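PDB 4ILO: CT398 from Chlamydia trachomatis, which is of unknown function but pairs a long coiled-coil hairpin with a zinc ribbon, an architecture consistent with binding DNA or RNA. Local coordinates for residues 26-31 with 154-159; 72-77 with 105-110; 195-200 with 231-236. All coordinates share one frame; numbering follows the deposited sequence.

Contact 1 of 3, residues 26-31 with 154-159; sequences RVKKEH and RKINEE
Ile-156 reaches from helix 90-171 toward helix 2-86 and supplies the apolar half of this contact, chiefly through CD1, with CG2 beside Lys-28 CB. CG1 stands anti to the carbonyl carbon (chi1 -78°), and CD1, at the end of that branch, comes between two residues one helical turn apart on the facing helix. On one of them it meets Val-27 CG1 at 3.9 Å, the two side chains crossing at about a right angle. On the other it lies 3.7 Å from His-31 CD2, at the edge of the imidazole and near its plane. The same ring also touches Ile-149, Asn-152 and Ile-153 of helix 90-171, so Ile-156 is one of several residues packed round it.

The polar half is one bond, Lys-28 NZ to Asn-157 OD1 at 2.6 Å. With CG anti to the backbone N, the lysine chain runs fully extended across the gap, and the two side chains cross at about a right angle. Its ammonium approaches the carbonyl at a C=O...donor angle of 132°, tilted from the amide plane, and Lys-28 CE follows close behind, 3.1 Å from Asn-157 OD1. Asn-157 carries no charge, so the bond is probably a charge-dipole attraction and not an ion pair.

Backbone spacing agrees with so light a touch: the nearest CA atoms, those of Lys-28 and Ile-156, are 7.0 Å apart, and only 194 Å² is buried in all. The contact joins the two long helices of the antiparallel coiled-coil hairpin, crossing here at 157°.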
loop_
_atom_site.group_PDB
_atom_site.type_symbol
_atom_site.label_atom_id
_atom_site.label_comp_id
_atom_site.label_asym_id
_atom_site.label_seq_id
_atom_site.Cartn_x
_atom_site.Cartn_y
_atom_site.Cartn_z
ATOM N N ARG A 26 -12.114 -12.702 -1.362
ATOM C CA ARG A 26 -12.225 -11.500 -0.551
ATOM C C ARG A 26 -11.160 -11.481 0.540
ATOM O O ARG A 26 -10.551 -10.437 0.803
ATOM C CB ARG A 26 -13.634 -11.417 0.042
ATOM C CG ARG A 26 -13.842 -10.283 1.059
ATOM C CD ARG A 26 -15.214 -10.373 1.718
ATOM N NE ARG A 26 -15.408 -11.640 2.438
ATOM C CZ ARG A 26 -15.001 -11.868 3.688
ATOM N NH1 ARG A 26 -14.368 -10.912 4.365
ATOM N NH2 ARG A 26 -15.220 -13.054 4.260
ATOM N N VAL A 27 -10.928 -12.623 1.193
ATOM C CA VAL A 27 -9.911 -12.679 2.241
ATOM C C VAL A 27 -8.515 -12.504 1.655
ATOM O O VAL A 27 -7.660 -11.849 2.255
ATOM C CB VAL A 27 -10.049 -13.988 3.022
ATOM C CG1 VAL A 27 -8.942 -14.138 4.021
ATOM C CG2 VAL A 27 -11.425 -14.024 3.690
ATOM N N LYS A 28 -8.246 -13.110 0.498
ATOM C CA LYS A 28 -6.990 -12.851 -0.204
ATOM C C LYS A 28 -6.792 -11.356 -0.433
ATOM O O LYS A 28 -5.772 -10.783 -0.035
ATOM C CB LYS A 28 -6.983 -13.580 -1.540
ATOM C CG LYS A 28 -5.664 -13.612 -2.252
ATOM C CD LYS A 28 -5.786 -14.414 -3.538
ATOM C CE LYS A 28 -4.550 -14.276 -4.408
ATOM N NZ LYS A 28 -4.557 -15.246 -5.520
ATOM N N LYS A 29 -7.764 -10.703 -1.082
ATOM C CA LYS A 29 -7.630 -9.270 -1.302
ATOM C C LYS A 29 -7.373 -8.541 0.009
ATOM O O LYS A 29 -6.575 -7.600 0.049
ATOM C CB LYS A 29 -8.868 -8.694 -2.008
ATOM N N GLU A 30 -8.029 -8.956 1.101
ATOM C CA GLU A 30 -7.794 -8.277 2.383
ATOM C C GLU A 30 -6.363 -8.488 2.891
ATOM O O GLU A 30 -5.733 -7.550 3.402
ATOM C CB GLU A 30 -8.813 -8.735 3.432
ATOM C CG GLU A 30 -10.242 -8.213 3.214
ATOM C CD GLU A 30 -11.266 -8.951 4.075
ATOM O OE1 GLU A 30 -10.835 -9.847 4.850
ATOM O OE2 GLU A 30 -12.487 -8.649 3.975
ATOM N N HIS A 31 -5.833 -9.714 2.769
ATOM C CA HIS A 31 -4.434 -9.964 3.116
ATOM C C HIS A 31 -3.491 -9.155 2.233
ATOM O O HIS A 31 -2.484 -8.627 2.719
ATOM C CB HIS A 31 -4.106 -11.459 2.986
ATOM C CG HIS A 31 -4.753 -12.318 4.025
ATOM N ND1 HIS A 31 -4.977 -11.886 5.312
ATOM C CD2 HIS A 31 -5.218 -13.594 3.968
ATOM C CE1 HIS A 31 -5.562 -12.854 6.003
ATOM N NE2 HIS A 31 -5.722 -13.897 5.209
ATOM N N ARG A 154 -0.816 -18.188 0.303
ATOM C CA ARG A 154 -0.461 -19.461 -0.330
ATOM C C ARG A 154 -1.542 -20.502 -0.076
ATOM O O ARG A 154 -1.995 -21.190 -0.999
ATOM C CB ARG A 154 0.883 -19.986 0.190
ATOM C CG ARG A 154 2.103 -19.268 -0.376
ATOM C CD ARG A 154 3.409 -19.663 0.347
ATOM N NE ARG A 154 4.414 -18.595 0.260
ATOM C CZ ARG A 154 4.947 -17.951 1.303
ATOM N NH1 ARG A 154 4.605 -18.272 2.551
ATOM N NH2 ARG A 154 5.852 -16.984 1.103
ATOM N N LYS A 155 -1.966 -20.630 1.185
ATOM C CA LYS A 155 -2.927 -21.667 1.535
ATOM C C LYS A 155 -4.301 -21.352 0.973
ATOM O O LYS A 155 -5.081 -22.274 0.703
ATOM C CB LYS A 155 -2.971 -21.861 3.053
ATOM C CG LYS A 155 -1.669 -22.423 3.608
ATOM C CD LYS A 155 -1.647 -22.465 5.127
ATOM C CE LYS A 155 -0.234 -22.774 5.650
ATOM N NZ LYS A 155 -0.033 -22.314 7.060
ATOM N N ILE A 156 -4.606 -20.068 0.773
ATOM C CA ILE A 156 -5.838 -19.702 0.082
ATOM C C ILE A 156 -5.757 -20.107 -1.383
ATOM O O ILE A 156 -6.693 -20.705 -1.942
ATOM C CB ILE A 156 -6.109 -18.196 0.203
ATOM C CG1 ILE A 156 -6.679 -17.839 1.570
ATOM C CG2 ILE A 156 -7.085 -17.777 -0.889
ATOM C CD1 ILE A 156 -6.565 -16.340 1.891
ATOM N N ASN A 157 -4.650 -19.750 -2.039
ATOM C CA ASN A 157 -4.497 -20.080 -3.447
ATOM C C ASN A 157 -4.666 -21.578 -3.658
ATOM O O ASN A 157 -5.416 -22.014 -4.540
ATOM C CB ASN A 157 -3.140 -19.601 -3.959
ATOM C CG ASN A 157 -3.031 -18.077 -4.024
ATOM O OD1 ASN A 157 -4.036 -17.353 -4.092
ATOM N ND2 ASN A 157 -1.799 -17.587 -4.004
ATOM N N GLU A 158 -4.008 -22.383 -2.818
ATOM C CA GLU A 158 -4.037 -23.831 -3.012
ATOM C C GLU A 158 -5.409 -24.420 -2.691
ATOM O O GLU A 158 -5.827 -25.399 -3.325
ATOM C CB GLU A 158 -2.920 -24.475 -2.191
ATOM C CG GLU A 158 -3.180 -25.899 -1.739
ATOM C CD GLU A 158 -1.884 -26.633 -1.425
ATOM O OE1 GLU A 158 -0.846 -25.953 -1.269
ATOM O OE2 GLU A 158 -1.900 -27.880 -1.346
ATOM N N GLU A 159 -6.132 -23.835 -1.730
ATOM C CA GLU A 159 -7.498 -24.271 -1.474
ATOM C C GLU A 159 -8.413 -23.863 -2.621
ATOM O O GLU A 159 -9.307 -24.634 -3.025
ATOM C CB GLU A 159 -8.010 -23.709 -0.144
ATOM C CG GLU A 159 -9.392 -24.251 0.253
ATOM C CD GLU A 159 -9.920 -23.720 1.590
ATOM O OE1 GLU A 159 -9.121 -23.210 2.421
ATOM O OE2 GLU A 159 -11.155 -23.829 1.803
#

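Contact 2 of 3, residues 72-77 with 105-110; sequences EISDQI and KERRTL
Helix segments 72-77 and 105-110 run antiparallel, their axes 10.1 Å apart at an angle of 158°, with the CA atoms of Ile-73 and Arg-107 nearest each other. This is the antiparallel coiled coil of the hairpin, toward the end where helix 2-86 gives way to helix 90-171. Ile-73 carries the apolar side: its CD1 packs 3.6 Å from Leu-110 CD1 and also against the aliphatic CG of Glu-106, while its CG2 branch rests on Arg-107 CB.

Arg-107 carries the rest. Its CG is anti to the backbone N (chi1 -176°), and beyond it the chain bends at chi3, turning NE aside. Ile-77 CD1 sits over the centre of one face of the guanidinium, 3.7 Å from Arg-107 CZ. At the edge, Arg-107 NH1 donates to Ser-74 OG over 2.9 Å with an N-H...O angle of 164°; this oxygen lies in the guanidinium plane and is also bonded to the backbone oxygen of Ile-70. Asn-104 OD1 takes a bond from NH2, so both terminal nitrogens help to fix the turn of the group. A water bridges the two segments as well, accepting from Arg-107 NH1 at 3.1 Å and donating to Ser-74 O at 2.9 Å.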
loop_
_atom_site.group_PDB
_atom_site.type_symbol
_atom_site.label_atom_id
_atom_site.label_comp_id
_atom_site.label_asym_id
_atom_site.label_seq_id
_atom_site.Cartn_x
_atom_site.Cartn_y
_atom_site.Cartn_z
ATOM N N GLU A 72 41.204 30.570 2.391
ATOM C CA GLU A 72 41.742 31.471 1.395
ATOM C C GLU A 72 41.746 32.930 1.897
ATOM O O GLU A 72 42.697 33.677 1.653
ATOM C CB GLU A 72 40.927 31.319 0.120
ATOM C CG GLU A 72 41.230 32.388 -0.906
ATOM C CD GLU A 72 42.702 32.345 -1.339
ATOM O OE1 GLU A 72 43.308 33.425 -1.584
ATOM O OE2 GLU A 72 43.252 31.217 -1.421
ATOM N N ILE A 73 40.684 33.373 2.565
ATOM C CA ILE A 73 40.701 34.744 3.064
ATOM C C ILE A 73 41.765 34.905 4.155
ATOM O O ILE A 73 42.462 35.945 4.242
ATOM C CB ILE A 73 39.294 35.154 3.542
ATOM C CG1 ILE A 73 38.350 35.234 2.358
ATOM C CG2 ILE A 73 39.327 36.530 4.200
ATOM C CD1 ILE A 73 36.951 35.725 2.740
ATOM N N SER A 74 41.881 33.899 5.013
ATOM C CA SER A 74 42.876 33.925 6.086
ATOM C C SER A 74 44.281 34.032 5.524
ATOM O O SER A 74 45.080 34.841 6.009
ATOM C CB SER A 74 42.742 32.700 6.997
ATOM O OG SER A 74 41.456 32.713 7.652
ATOM N N ASP A 75 44.585 33.284 4.460
ATOM C CA ASP A 75 45.911 33.404 3.851
ATOM C C ASP A 75 46.099 34.769 3.209
ATOM O O ASP A 75 47.210 35.283 3.169
ATOM C CB ASP A 75 46.160 32.375 2.753
ATOM C CG ASP A 75 46.111 30.942 3.253
ATOM O OD1 ASP A 75 46.225 30.700 4.489
ATOM O OD2 ASP A 75 45.948 30.065 2.375
ATOM N N GLN A 76 45.040 35.340 2.666
ATOM C CA GLN A 76 45.180 36.630 2.024
ATOM C C GLN A 76 45.400 37.727 3.063
ATOM O O GLN A 76 46.168 38.654 2.833
ATOM C CB GLN A 76 43.914 36.903 1.212
ATOM C CG GLN A 76 44.051 38.116 0.331
ATOM C CD GLN A 76 45.305 38.042 -0.557
ATOM O OE1 GLN A 76 45.577 37.011 -1.215
ATOM N NE2 GLN A 76 46.087 39.126 -0.553
ATOM N N ILE A 77 44.716 37.651 4.201
ATOM C CA ILE A 77 44.933 38.618 5.262
ATOM C C ILE A 77 46.373 38.548 5.738
ATOM O O ILE A 77 47.033 39.583 5.933
ATOM C CB ILE A 77 43.929 38.372 6.397
ATOM C CG1 ILE A 77 42.527 38.840 5.985
ATOM C CG2 ILE A 77 44.390 39.059 7.738
ATOM C CD1 ILE A 77 41.478 38.422 7.039
ATOM N N LYS A 105 35.988 41.213 7.968
ATOM C CA LYS A 105 34.548 41.251 8.186
ATOM C C LYS A 105 33.838 40.241 7.295
ATOM O O LYS A 105 32.857 39.598 7.711
ATOM C CB LYS A 105 34.053 42.666 7.917
ATOM C CG LYS A 105 32.552 42.810 7.852
ATOM C CD LYS A 105 32.127 44.269 7.554
ATOM C CE LYS A 105 30.654 44.504 7.932
ATOM N NZ LYS A 105 30.243 45.944 7.742
ATOM N N GLU A 106 34.306 40.094 6.061
ATOM C CA GLU A 106 33.779 39.046 5.198
ATOM C C GLU A 106 34.092 37.669 5.789
ATOM O O GLU A 106 33.241 36.771 5.781
ATOM C CB GLU A 106 34.404 39.168 3.800
ATOM C CG GLU A 106 33.951 38.086 2.727
ATOM C CD GLU A 106 32.407 38.088 2.396
ATOM O OE1 GLU A 106 31.713 39.108 2.677
ATOM O OE2 GLU A 106 31.886 37.064 1.847
ATOM N N ARG A 107 35.299 37.489 6.321
ATOM C CA ARG A 107 35.662 36.196 6.878
ATOM C C ARG A 107 34.750 35.867 8.036
ATOM O O ARG A 107 34.283 34.732 8.165
ATOM C CB ARG A 107 37.121 36.176 7.348
ATOM C CG ARG A 107 37.559 34.803 7.847
ATOM C CD ARG A 107 39.046 34.726 8.134
ATOM N NE ARG A 107 39.462 35.748 9.102
ATOM C CZ ARG A 107 40.687 35.907 9.579
ATOM N NH1 ARG A 107 41.688 35.115 9.196
ATOM N NH2 ARG A 107 40.912 36.893 10.441
ATOM N N ARG A 108 34.497 36.864 8.880
ATOM C CA ARG A 108 33.611 36.702 10.025
ATOM C C ARG A 108 32.238 36.229 9.570
ATOM O O ARG A 108 31.660 35.312 10.154
ATOM C CB ARG A 108 33.487 38.017 10.799
ATOM C CG ARG A 108 32.587 37.934 12.021
ATOM C CD ARG A 108 32.456 39.287 12.701
ATOM N NE ARG A 108 33.557 39.544 13.625
ATOM C CZ ARG A 108 34.514 40.443 13.416
ATOM N NH1 ARG A 108 34.506 41.178 12.313
ATOM N NH2 ARG A 108 35.477 40.609 14.312
ATOM N N THR A 109 31.722 36.855 8.517
ATOM C CA THR A 109 30.454 36.441 7.941
ATOM C C THR A 109 30.489 35.004 7.463
ATOM O O THR A 109 29.528 34.257 7.672
ATOM C CB THR A 109 30.057 37.381 6.815
ATOM O OG1 THR A 109 29.941 38.701 7.372
ATOM C CG2 THR A 109 28.710 36.928 6.253
ATOM N N LEU A 110 31.569 34.598 6.796
ATOM C CA LEU A 110 31.642 33.220 6.352
ATOM C C LEU A 110 31.712 32.262 7.535
ATOM O O LEU A 110 31.156 31.158 7.478
ATOM C CB LEU A 110 32.832 33.020 5.449
ATOM C CG LEU A 110 32.634 33.895 4.217
ATOM C CD1 LEU A 110 33.956 33.853 3.494
ATOM C CD2 LEU A 110 31.446 33.386 3.334
HETATM O O HOH W 1 44.768 35.240 8.870
#

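Contact 3 of 3, residues 195-200 with 231-236; sequences VPIENR and RILYWQ. With EDO (1,2-ethanediol), chain D.
Pro-196 sets its CB over one face of the Tyr-234 ring, 3.8 Å from the centroid in a CH-pi contact displaced toward the rim beside CZ. The two residues are paired in the parallel strands 195-198 and 232-234 at the middle of the mixed sheet belonging to the C4-type zinc ribbon region. Tyr-234 CG lies between its backbone N and carbonyl carbon (chi1 75°), and the ring folds back over the neighbouring strand, where CE1 comes 3.3 Å from Pro-196 N. Leu-8 and Leu-12 of helix 2-86 also touch the tyrosine.

On the side of Val-195 and Leu-233 the packing is aliphatic. Val-195 CG2 meets Leu-233 CD2, and the Ile-197 side chain crosses that of Leu-233 at about a right angle, CD1 3.9 Å from Leu-233 CD1. Arg-231, whose CD brushes Val-195 CG1, passes about 5 Å from the zinc held by Cys-202, Cys-205, Cys-226 and Cys-229, and its guanidinium forms a salt bridge with Asp-191.

A 1,2-ethanediol, probably from the crystallisation liquor, donates from O2 to Leu-233 O (2.7 Å). Three backbone hydrogen bonds join the strands. Val-195 N to Ile-232 O, 2.9 Å, is nearly straight, Ile-197 N to Tyr-234 O somewhat less so, while Tyr-234 N reaches Val-195 O over 3.2 Å with a bent N-H...O angle of 140°.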
loop_
_atom_site.group_PDB
_atom_site.type_symbol
_atom_site.label_atom_id
_atom_site.label_comp_id
_atom_site.label_asym_id
_atom_site.label_seq_id
_atom_site.Cartn_x
_atom_site.Cartn_y
_atom_site.Cartn_z
ATOM N N VAL A 195 -32.214 -20.340 -4.314
ATOM C CA VAL A 195 -32.541 -20.217 -2.889
ATOM C C VAL A 195 -33.911 -20.810 -2.590
ATOM O O VAL A 195 -34.801 -20.789 -3.453
ATOM C CB VAL A 195 -32.516 -18.746 -2.427
ATOM C CG1 VAL A 195 -31.099 -18.119 -2.636
ATOM C CG2 VAL A 195 -33.649 -17.929 -3.099
ATOM N N PRO A 196 -34.136 -21.348 -1.396
ATOM C CA PRO A 196 -35.427 -21.977 -1.112
ATOM C C PRO A 196 -36.444 -20.966 -0.581
ATOM O O PRO A 196 -36.100 -19.858 -0.133
ATOM C CB PRO A 196 -35.067 -23.038 -0.059
ATOM C CG PRO A 196 -33.893 -22.405 0.708
ATOM C CD PRO A 196 -33.143 -21.557 -0.317
ATOM N N ILE A 197 -37.718 -21.355 -0.714
ATOM C CA ILE A 197 -38.830 -20.702 -0.018
ATOM C C ILE A 197 -38.700 -20.982 1.476
ATOM O O ILE A 197 -38.688 -22.146 1.894
ATOM C CB ILE A 197 -40.181 -21.255 -0.502
ATOM C CG1 ILE A 197 -40.306 -21.298 -2.026
ATOM C CG2 ILE A 197 -41.332 -20.455 0.133
ATOM C CD1 ILE A 197 -40.697 -20.016 -2.605
ATOM N N GLU A 198 -38.654 -19.922 2.289
ATOM C CA GLU A 198 -38.701 -20.034 3.753
ATOM C C GLU A 198 -39.841 -19.165 4.268
ATOM O O GLU A 198 -39.917 -17.971 3.940
ATOM C CB GLU A 198 -37.410 -19.555 4.461
ATOM C CG GLU A 198 -36.048 -19.972 3.854
ATOM C CD GLU A 198 -35.552 -21.385 4.257
ATOM O OE1 GLU A 198 -34.328 -21.533 4.559
ATOM O OE2 GLU A 198 -36.373 -22.347 4.226
ATOM N N ASN A 199 -40.707 -19.742 5.097
ATOM C CA ASN A 199 -41.795 -18.969 5.689
ATOM C C ASN A 199 -42.582 -18.241 4.600
ATOM O O ASN A 199 -42.994 -17.087 4.755
ATOM C CB ASN A 199 -41.274 -17.980 6.739
ATOM C CG ASN A 199 -40.401 -18.644 7.798
ATOM O OD1 ASN A 199 -40.899 -19.379 8.657
ATOM N ND2 ASN A 199 -39.092 -18.374 7.751
ATOM N N ARG A 200 -42.753 -18.912 3.466
ATOM C CA ARG A 200 -43.501 -18.374 2.333
ATOM C C ARG A 200 -42.909 -17.066 1.765
ATOM O O ARG A 200 -43.616 -16.336 1.045
ATOM C CB ARG A 200 -44.978 -18.202 2.695
ATOM C CG ARG A 200 -45.677 -19.497 3.181
ATOM C CD ARG A 200 -47.191 -19.374 2.940
ATOM N NE ARG A 200 -48.026 -20.319 3.690
ATOM C CZ ARG A 200 -48.242 -21.589 3.339
ATOM N NH1 ARG A 200 -47.644 -22.085 2.258
ATOM N NH2 ARG A 200 -49.033 -22.374 4.081
ATOM N N ARG A 231 -33.850 -14.186 -8.410
ATOM C CA ARG A 231 -33.195 -15.434 -8.068
ATOM C C ARG A 231 -34.091 -16.631 -8.398
ATOM O O ARG A 231 -35.317 -16.516 -8.458
ATOM C CB ARG A 231 -32.893 -15.470 -6.579
ATOM C CG ARG A 231 -31.830 -14.432 -6.138
ATOM C CD ARG A 231 -31.501 -14.628 -4.678
ATOM N NE ARG A 231 -30.269 -13.934 -4.287
ATOM C CZ ARG A 231 -30.201 -12.638 -4.012
ATOM N NH1 ARG A 231 -31.276 -11.871 -4.113
ATOM N NH2 ARG A 231 -29.036 -12.101 -3.655
ATOM N N ILE A 232 -33.458 -17.793 -8.576
ATOM C CA ILE A 232 -34.178 -19.059 -8.799
ATOM C C ILE A 232 -34.705 -19.578 -7.464
ATOM O O ILE A 232 -33.935 -19.744 -6.510
ATOM C CB ILE A 232 -33.238 -20.101 -9.432
ATOM C CG1 ILE A 232 -32.834 -19.664 -10.837
ATOM C CG2 ILE A 232 -33.901 -21.498 -9.433
ATOM C CD1 ILE A 232 -31.527 -20.246 -11.316
ATOM N N LEU A 233 -36.008 -19.867 -7.397
ATOM C CA LEU A 233 -36.625 -20.375 -6.176
ATOM C C LEU A 233 -36.899 -21.875 -6.307
ATOM O O LEU A 233 -37.230 -22.387 -7.388
ATOM C CB LEU A 233 -37.964 -19.674 -5.899
ATOM C CG LEU A 233 -38.055 -18.209 -5.455
ATOM C CD1 LEU A 233 -39.478 -17.714 -5.567
ATOM C CD2 LEU A 233 -37.554 -18.024 -3.984
ATOM N N TYR A 234 -36.813 -22.574 -5.177
ATOM C CA TYR A 234 -37.090 -24.000 -5.160
ATOM C C TYR A 234 -37.703 -24.358 -3.813
ATOM O O TYR A 234 -37.672 -23.575 -2.863
ATOM C CB TYR A 234 -35.834 -24.830 -5.441
ATOM C CG TYR A 234 -34.865 -24.889 -4.266
ATOM C CD1 TYR A 234 -33.855 -23.933 -4.123
ATOM C CD2 TYR A 234 -34.945 -25.905 -3.306
ATOM C CE1 TYR A 234 -32.936 -23.969 -3.054
ATOM C CE2 TYR A 234 -34.020 -25.960 -2.223
ATOM C CZ TYR A 234 -33.028 -24.984 -2.107
ATOM O OH TYR A 234 -32.131 -25.007 -1.064
ATOM N N TRP A 235 -38.261 -25.561 -3.749
ATOM C CA TRP A 235 -39.038 -26.031 -2.611
ATOM C C TRP A 235 -38.256 -27.118 -1.880
ATOM O O TRP A 235 -37.864 -28.119 -2.498
ATOM C CB TRP A 235 -40.353 -26.607 -3.128
ATOM C CG TRP A 235 -41.242 -27.128 -2.061
ATOM C CD1 TRP A 235 -41.539 -28.440 -1.796
ATOM C CD2 TRP A 235 -41.965 -26.349 -1.110
ATOM N NE1 TRP A 235 -42.397 -28.519 -0.728
ATOM C CE2 TRP A 235 -42.679 -27.250 -0.290
ATOM C CE3 TRP A 235 -42.075 -24.972 -0.864
ATOM C CZ2 TRP A 235 -43.490 -26.822 0.761
ATOM C CZ3 TRP A 235 -42.884 -24.542 0.183
ATOM C CH2 TRP A 235 -43.579 -25.468 0.983
ATOM N N GLN A 236 -38.054 -26.920 -0.566
ATOM C CA GLN A 236 -37.290 -27.815 0.344
ATOM C C GLN A 236 -35.819 -27.401 0.410
ATOM O O GLN A 236 -35.130 -27.659 1.405
ATOM C CB GLN A 236 -37.381 -29.303 -0.026
ATOM C CG GLN A 236 -38.638 -30.029 0.409
ATOM C CD GLN A 236 -38.416 -31.537 0.460
ATOM O OE1 GLN A 236 -37.315 -32.011 0.176
ATOM N NE2 GLN A 236 -39.447 -32.292 0.841
HETATM C C1 EDO D . -39.022 -24.604 -9.229
HETATM O O1 EDO D . -39.074 -25.806 -8.454
HETATM C C2 EDO D . -37.586 -24.434 -9.692
HETATM O O2 EDO D . -37.425 -23.059 -10.047
#

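Overall arrangement
From the N terminus, helix 2-86 supplies the first segment of contact 1 and, farther on, that of contact 2. The chain then turns into helix 90-171 and comes back, closing contact 2 first and contact 1 afterwards, so contact 2 is nested inside the long loop closed by contact 1. Both tie the same two helices, with centres 69 Å apart along the hairpin. After helix 176-189 comes contact 3, in series with the others, which joins strands 194-198 and 232-234, neighbours in the sheet. Contacts 2 and 3 lie on opposite sides of the chain's centre, 95 Å apart between centres; the centres of contacts 1 and 3 are 32 Å apart.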